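Local coordinates for uncharacterized protein DUF1470 (PDB 3H0N), which is of unknown function but, with its ABATE domain and treble clef zinc finger, possibly acts as a transcription regulator, at residues R13-L18 and A127-G132; S26-P31 and S170-N175. One frame throughout, in Å; residues are numbered along the deposited sequence.

Contact 1: R13-L18 and A127-G132; sequences RVSLDL and AICAEG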
ATOM      1  N   ARG A  13       3.443  -6.333  11.215  1.00 10.69           N
ATOM      2  CA  ARG A  13       3.460  -6.581  12.648  1.00 10.32           C
ATOM      3  C   ARG A  13       2.968  -7.979  12.983  1.00 11.33           C
ATOM      4  O   ARG A  13       3.599  -8.695  13.769  1.00 11.84           O
ATOM      5  CB  ARG A  13       2.563  -5.560  13.345  1.00 11.11           C
ATOM      6  CG  ARG A  13       2.426  -5.737  14.838  1.00 13.58           C
ATOM      7  CD  ARG A  13       1.562  -4.676  15.488  1.00 14.43           C
ATOM      8  NE  ARG A  13       0.173  -4.604  15.049  1.00 16.11           N
ATOM      9  CZ  ARG A  13      -0.349  -3.731  14.145  1.00 11.93           C
ATOM     10  NH1 ARG A  13       0.375  -2.866  13.449  1.00 15.23           N
ATOM     11  NH2 ARG A  13      -1.657  -3.775  13.938  1.00 19.18           N
ATOM     12  N   VAL A  14       1.854  -8.380  12.397  1.00 11.37           N
ATOM     13  CA  VAL A  14       1.298  -9.688  12.675  1.00 10.38           C
ATOM     14  C   VAL A  14       2.253 -10.766  12.145  1.00 11.83           C
ATOM     15  O   VAL A  14       2.441 -11.799  12.780  1.00 10.69           O
ATOM     16  CB  VAL A  14      -0.109  -9.818  12.091  1.00 10.07           C
ATOM     17  CG1 VAL A  14      -0.622 -11.262  12.114  1.00 10.26           C
ATOM     18  CG2 VAL A  14      -1.102  -8.936  12.858  1.00 12.37           C
ATOM     19  N   SER A  15       2.885 -10.532  10.997  1.00 11.10           N
ATOM     20  CA  SER A  15       3.837 -11.517  10.444  1.00 10.48           C
ATOM     21  C   SER A  15       4.973 -11.783  11.441  1.00 10.63           C
ATOM     22  O   SER A  15       5.288 -12.931  11.746  1.00 10.45           O
ATOM     23  CB  SER A  15       4.484 -11.001   9.152  1.00 12.21           C
ATOM     24  OG  SER A  15       3.572 -10.973   8.069  1.00 11.04           O
ATOM     25  N   LEU A  16       5.553 -10.712  11.957  1.00 10.84           N
ATOM     26  CA  LEU A  16       6.663 -10.831  12.929  1.00 11.12           C
ATOM     27  C   LEU A  16       6.207 -11.535  14.177  1.00 10.10           C
ATOM     28  O   LEU A  16       6.878 -12.457  14.672  1.00 10.45           O
ATOM     29  CB  LEU A  16       7.233  -9.456  13.287  1.00 11.12           C
ATOM     30  CG  LEU A  16       7.861  -8.694  12.113  1.00 12.11           C
ATOM     31  CD1 LEU A  16       8.010  -7.197  12.482  1.00 12.64           C
ATOM     32  CD2 LEU A  16       9.223  -9.262  11.692  1.00 13.72           C
ATOM     33  N   ASP A  17       5.082 -11.100  14.717  1.00  9.83           N
ATOM     34  CA  ASP A  17       4.558 -11.664  15.958  1.00  9.92           C
ATOM     35  C   ASP A  17       4.185 -13.162  15.805  1.00  9.04           C
ATOM     36  O   ASP A  17       4.469 -13.953  16.707  1.00 10.16           O
ATOM     37  CB  ASP A  17       3.326 -10.895  16.434  1.00 10.29           C
ATOM     38  CG  ASP A  17       3.655  -9.531  17.010  1.00 14.87           C
ATOM     39  OD1 ASP A  17       4.844  -9.238  17.223  1.00 16.99           O
ATOM     40  OD2 ASP A  17       2.670  -8.799  17.270  1.00 18.07           O
ATOM     41  N   LEU A  18       3.594 -13.502  14.670  1.00  9.65           N
ATOM     42  CA  LEU A  18       3.153 -14.882  14.420  1.00  9.07           C
ATOM     43  C   LEU A  18       4.379 -15.778  14.292  1.00  9.39           C
ATOM     44  O   LEU A  18       4.441 -16.859  14.895  1.00  9.80           O
ATOM     45  CB  LEU A  18       2.270 -14.935  13.162  1.00 11.25           C
ATOM     46  CG  LEU A  18       1.952 -16.359  12.701  1.00 10.30           C
ATOM     47  CD1 LEU A  18       1.211 -17.191  13.755  1.00  9.09           C
ATOM     48  CD2 LEU A  18       1.168 -16.234  11.401  1.00 11.92           C
ATOM     49  N   ALA A 127      -3.236 -13.249   3.192  1.00  8.89           N
ATOM     50  CA  ALA A 127      -3.130 -12.125   2.273  1.00  9.83           C
ATOM     51  C   ALA A 127      -2.615 -10.874   2.933  1.00  8.68           C
ATOM     52  O   ALA A 127      -1.798 -10.141   2.338  1.00 10.05           O
ATOM     53  CB  ALA A 127      -4.526 -11.855   1.626  1.00 10.57           C
ATOM     54  N   ILE A 128      -3.098 -10.583   4.137  1.00  8.35           N
ATOM     55  CA  ILE A 128      -2.677  -9.385   4.856  1.00 10.17           C
ATOM     56  C   ILE A 128      -1.186  -9.449   5.144  1.00  8.72           C
ATOM     57  O   ILE A 128      -0.432  -8.478   4.932  1.00  9.53           O
ATOM     58  CB  ILE A 128      -3.459  -9.230   6.158  1.00  9.46           C
ATOM     59  CG1 ILE A 128      -4.940  -8.874   5.850  1.00  9.17           C
ATOM     60  CG2 ILE A 128      -2.896  -8.099   7.038  1.00 10.32           C
ATOM     61  CD1 ILE A 128      -5.862  -8.961   7.070  1.00 10.28           C
ATOM     62  N   CYS A 129      -0.765 -10.584   5.656  1.00  9.50           N
ATOM     63  CA  CYS A 129       0.647 -10.753   6.020  1.00  9.70           C
ATOM     64  C   CYS A 129       1.539 -10.718   4.799  1.00  8.89           C
ATOM     65  O   CYS A 129       2.580 -10.050   4.803  1.00  9.48           O
ATOM     66  CB  CYS A 129       0.857 -12.045   6.799  1.00 10.19           C
ATOM     67  SG  CYS A 129       0.171 -11.992   8.484  1.00 10.92           S
ATOM     68  N   ALA A 130       1.123 -11.404   3.739  1.00  9.59           N
ATOM     69  CA  ALA A 130       1.930 -11.436   2.521  1.00  9.54           C
ATOM     70  C   ALA A 130       2.098 -10.060   1.907  1.00 10.18           C
ATOM     71  O   ALA A 130       3.171  -9.671   1.497  1.00 10.80           O
ATOM     72  CB  ALA A 130       1.366 -12.436   1.445  1.00 12.50           C
ATOM     73  N   GLU A 131       0.985  -9.319   1.817  1.00  9.55           N
ATOM     74  CA  GLU A 131       1.067  -7.946   1.270  1.00 10.04           C
ATOM     75  C   GLU A 131       1.970  -7.069   2.150  1.00  9.64           C
ATOM     76  O   GLU A 131       2.735  -6.242   1.672  1.00 10.18           O
ATOM     77  CB  GLU A 131      -0.305  -7.294   1.059  1.00 10.73           C
ATOM     78  CG  GLU A 131      -0.244  -5.909   0.378  1.00 11.26           C
ATOM     79  CD  GLU A 131       0.118  -4.737   1.294  1.00 13.26           C
ATOM     80  OE1 GLU A 131      -0.079  -4.827   2.533  1.00 12.44           O
ATOM     81  OE2 GLU A 131       0.596  -3.696   0.747  1.00 12.29           O
ATOM     82  N   GLY A 132       1.877  -7.252   3.463  1.00  9.04           N
ATOM     83  CA  GLY A 132       2.669  -6.407   4.376  1.00 10.45           C
ATOM     84  C   GLY A 132       4.161  -6.619   4.182  1.00  9.14           C
ATOM     85  O   GLY A 132       4.963  -5.666   4.108  1.00  9.82           O
TER
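Cys129 reaches from helix 121-138 to helix 10-22 and meets two neighbouring residues there, Ser15 and Val14. Its CB lies 3.2 Å from Ser15 OG, and its SG touches both, 3.6 Å from Ser15 OG and 3.8 Å from Val14 CG1. Ser15 OG lies 3.5 Å from Cys129 O, yet no hydrogen bond joins the segments. The hydroxyl is instead bonded within its own helix, to the carbonyl oxygen of Gly11 one turn earlier; chi1 of -71°, with OG beside the backbone N, puts it where it meets both Gly11 O and Cys129 CB. Small side chains let the backbones come near, with Ser15 CA and Cys129 CA 5.5 Å apart, and Gly132 has no side chain where a CB would face helix 10-22. Leu70 of helix 58-78 touches both Ser15 and Cys129, and Leu44 of helix 38-44 packs on Val14, so this pairing belongs to the buried helical core of the ABATE domain. Across it, thiol, hydroxyl and methyl groups meet by van der Waals contact, which implies that close fit rather than polar pairing joins the two helices here.

Contact 2: S26-P31 and S170-N175; sequences SRRGTP and SLACQN. With ZN (zinc ion), chain B.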
ATOM      1  N   SER A  26      14.890 -20.654  19.449  1.00  6.26           N
ATOM      2  CA  SER A  26      15.163 -20.146  20.798  1.00  6.84           C
ATOM      3  C   SER A  26      14.609 -18.728  20.900  1.00  6.23           C
ATOM      4  O   SER A  26      14.492 -18.011  19.899  1.00  5.44           O
ATOM      5  CB  SER A  26      16.659 -20.200  21.142  1.00  5.35           C
ATOM      6  OG  SER A  26      17.448 -19.425  20.279  1.00  5.25           O
ATOM      7  N   ARG A  27      14.308 -18.335  22.134  1.00  5.98           N
ATOM      8  CA  ARG A  27      13.712 -17.042  22.427  1.00  5.48           C
ATOM      9  C   ARG A  27      14.297 -16.483  23.710  1.00  5.82           C
ATOM     10  O   ARG A  27      14.218 -17.101  24.760  1.00  5.65           O
ATOM     11  CB  ARG A  27      12.203 -17.186  22.536  1.00  5.18           C
ATOM     12  CG  ARG A  27      11.515 -15.898  22.977  1.00  8.29           C
ATOM     13  CD  ARG A  27      10.017 -16.104  23.091  1.00  9.79           C
ATOM     14  NE  ARG A  27       9.294 -14.910  23.559  1.00 10.37           N
ATOM     15  CZ  ARG A  27       9.194 -14.520  24.822  1.00 11.24           C
ATOM     16  NH1 ARG A  27       9.770 -15.182  25.822  1.00 10.92           N
ATOM     17  NH2 ARG A  27       8.480 -13.425  25.086  1.00 14.97           N
ATOM     18  N   ARG A  28      14.989 -15.352  23.611  1.00  6.70           N
ATOM     19  CA  ARG A  28      15.471 -14.650  24.801  1.00  5.98           C
ATOM     20  C   ARG A  28      16.330 -15.520  25.695  1.00  5.98           C
ATOM     21  O   ARG A  28      16.273 -15.402  26.909  1.00  7.35           O
ATOM     22  CB  ARG A  28      14.269 -14.048  25.539  1.00  6.71           C
ATOM     23  CG  ARG A  28      13.514 -13.010  24.684  1.00  6.80           C
ATOM     24  CD  ARG A  28      12.356 -12.416  25.435  1.00  7.48           C
ATOM     25  NE  ARG A  28      11.596 -11.519  24.595  1.00  7.89           N
ATOM     26  CZ  ARG A  28      10.634 -10.711  25.037  1.00 13.34           C
ATOM     27  NH1 ARG A  28      10.350 -10.667  26.341  1.00 14.19           N
ATOM     28  NH2 ARG A  28       9.989  -9.938  24.178  1.00 12.44           N
ATOM     29  N   GLY A  29      17.155 -16.362  25.087  1.00  5.73           N
ATOM     30  CA  GLY A  29      18.150 -17.161  25.780  1.00  5.96           C
ATOM     31  C   GLY A  29      17.751 -18.582  26.126  1.00  6.78           C
ATOM     32  O   GLY A  29      18.570 -19.330  26.662  1.00  8.39           O
ATOM     33  N   THR A  30      16.519 -18.952  25.800  1.00  7.41           N
ATOM     34  CA  THR A  30      15.907 -20.236  26.166  1.00  7.84           C
ATOM     35  C   THR A  30      15.382 -20.959  24.916  1.00  8.02           C
ATOM     36  O   THR A  30      14.784 -20.334  24.053  1.00  8.11           O
ATOM     37  CB  THR A  30      14.683 -19.946  27.140  1.00 11.54           C
ATOM     38  OG1 THR A  30      15.186 -19.211  28.267  1.00 17.89           O
ATOM     39  CG2 THR A  30      14.011 -21.274  27.632  1.00 16.22           C
ATOM     40  N   PRO A  31      15.594 -22.278  24.805  1.00  5.37           N
ATOM     41  CA  PRO A  31      14.930 -23.028  23.732  1.00  5.68           C
ATOM     42  C   PRO A  31      13.441 -22.783  23.703  1.00  6.84           C
ATOM     43  O   PRO A  31      12.790 -22.716  24.758  1.00  8.04           O
ATOM     44  CB  PRO A  31      15.284 -24.490  24.011  1.00  8.42           C
ATOM     45  CG  PRO A  31      16.415 -24.447  24.915  1.00  8.64           C
ATOM     46  CD  PRO A  31      16.417 -23.155  25.664  1.00  7.37           C
ATOM     47  N   SER A 170      14.484  -7.324  20.813  1.00 10.31           N
ATOM     48  CA  SER A 170      13.692  -6.864  21.928  1.00  9.31           C
ATOM     49  C   SER A 170      14.514  -6.144  22.933  1.00 11.04           C
ATOM     50  O   SER A 170      15.722  -6.319  23.020  1.00 10.00           O
ATOM     51  CB  SER A 170      13.037  -8.025  22.636  1.00  9.18           C
ATOM     52  OG  SER A 170      13.954  -8.926  23.171  1.00  9.90           O
ATOM     53  N   LEU A 171      13.826  -5.356  23.747  1.00 12.83           N
ATOM     54  CA  LEU A 171      14.481  -4.740  24.885  1.00 10.58           C
ATOM     55  C   LEU A 171      15.006  -5.812  25.834  1.00 10.40           C
ATOM     56  O   LEU A 171      16.069  -5.682  26.432  1.00 10.84           O
ATOM     57  CB  LEU A 171      13.504  -3.771  25.568  1.00 10.44           C
ATOM     58  CG  LEU A 171      14.024  -3.040  26.782  1.00 11.28           C
ATOM     59  CD1 LEU A 171      15.262  -2.245  26.481  1.00 10.81           C
ATOM     60  CD2 LEU A 171      12.870  -2.143  27.346  1.00  9.79           C
ATOM     61  N   ALA A 172      14.307  -6.943  25.933  1.00 10.98           N
ATOM     62  CA  ALA A 172      14.722  -8.020  26.774  1.00 10.69           C
ATOM     63  C   ALA A 172      16.125  -8.500  26.402  1.00 12.86           C
ATOM     64  O   ALA A 172      17.023  -8.598  27.225  1.00 11.25           O
ATOM     65  CB  ALA A 172      13.683  -9.172  26.718  1.00 13.11           C
ATOM     66  N   CYS A 173      16.352  -8.767  25.113  1.00 10.19           N
ATOM     67  CA  CYS A 173      17.651  -9.219  24.666  1.00  8.97           C
ATOM     68  C   CYS A 173      18.691  -8.113  24.727  1.00 10.82           C
ATOM     69  O   CYS A 173      19.830  -8.358  25.083  1.00 11.13           O
ATOM     70  CB  CYS A 173      17.547  -9.823  23.256  1.00  8.44           C
ATOM     71  SG  CYS A 173      16.646 -11.412  23.207  1.00  9.50           S
ATOM     72  N   GLN A 174      18.308  -6.897  24.392  1.00  5.80           N
ATOM     73  CA  GLN A 174      19.184  -5.740  24.582  1.00  5.18           C
ATOM     74  C   GLN A 174      19.688  -5.684  26.039  1.00  8.31           C
ATOM     75  O   GLN A 174      20.866  -5.433  26.289  1.00  7.75           O
ATOM     76  CB  GLN A 174      18.445  -4.448  24.155  1.00  4.74           C
ATOM     77  CG  GLN A 174      19.323  -3.257  23.953  1.00  5.17           C
ATOM     78  CD  GLN A 174      19.946  -3.223  22.548  1.00  3.53           C
ATOM     79  OE1 GLN A 174      19.260  -3.374  21.509  1.00  4.66           O
ATOM     80  NE2 GLN A 174      21.233  -2.919  22.506  1.00  3.83           N
ATOM     81  N   ASN A 175      18.779  -5.837  26.989  1.00  9.15           N
ATOM     82  CA  ASN A 175      19.109  -5.769  28.443  1.00  8.60           C
ATOM     83  C   ASN A 175      19.964  -6.929  28.898  1.00 11.40           C
ATOM     84  O   ASN A 175      20.880  -6.745  29.704  1.00 12.30           O
ATOM     85  CB  ASN A 175      17.822  -5.776  29.279  1.00  6.94           C
ATOM     86  CG  ASN A 175      17.139  -4.461  29.318  1.00  8.64           C
ATOM     87  OD1 ASN A 175      17.735  -3.434  29.001  1.00 10.99           O
ATOM     88  ND2 ASN A 175      15.886  -4.465  29.765  1.00  8.45           N
TER
HETATM   89 ZN    ZN B 201      16.270 -11.851  20.984  1.00  9.23          ZN
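Ser170, at the N-cap of helix 171-180, touches the hairpin residue Arg28 with its side chain: OG lies 3.8 Å from Arg28 NE, set obliquely to the guanidinium and without a hydrogen bond. The same OG accepts from Cys173 N at 3.1 Å in a nearly straight bond (165°), the N-cap bond, made with OG turned between backbone N and carbonyl carbon (chi1 62°). With an alanine here, Cys173 N is likely to be left without its capping acceptor and the first turn, which carries a zinc ligand, less firmly held. At Ala172 the methyl lies over one face of the Arg28 guanidinium, 3.4 Å above its plane and offset toward the rim, and CB also meets Arg28 CD at 3.7 Å. The opposite face has Arg27 NH2 over its centre, so the planar group is sandwiched between a methyl and a second guanidinium. Cys173 follows, its SG bound to zinc at 2.3 Å and packed 3.8 Å from both CA and CG of Arg28; Cys148, Cys153 and Cys169 complete the zinc site. Arg28 projects from the type I' beta turn running from Arg27 to Thr30, with its chain extended from CG to NE along the start of the helix. This turn joins strands 25-27 and 30-32. Their hairpin makes backbone hydrogen bonds between Ser26 and Asp154 and between Gly29 and Arg152, and lies against both the loop before strand 156-158 and the first turn of helix 171-180 in the treble clef finger.

From the N terminus, helix 10-22 supplies the first half of contact 1, and the hairpin of strands 25-27 and 30-32, which follows directly, supplies the first half of contact 2. The chain then runs through helices 38-44, 49-54, 58-78 and 82-95 and the hairpin 101-104/110-113 before helix 121-138 closes contact 1 over 108 intervening residues. Contact 2 closes later, at helix 171-180, over 138. The two loops cross. Contact 1 packs helix 10-22 on helix 121-138 near the centre of the chain; contact 2, its centre about 22 Å from that of contact 1, joins the helical domain's early hairpin to the C-terminal zinc finger.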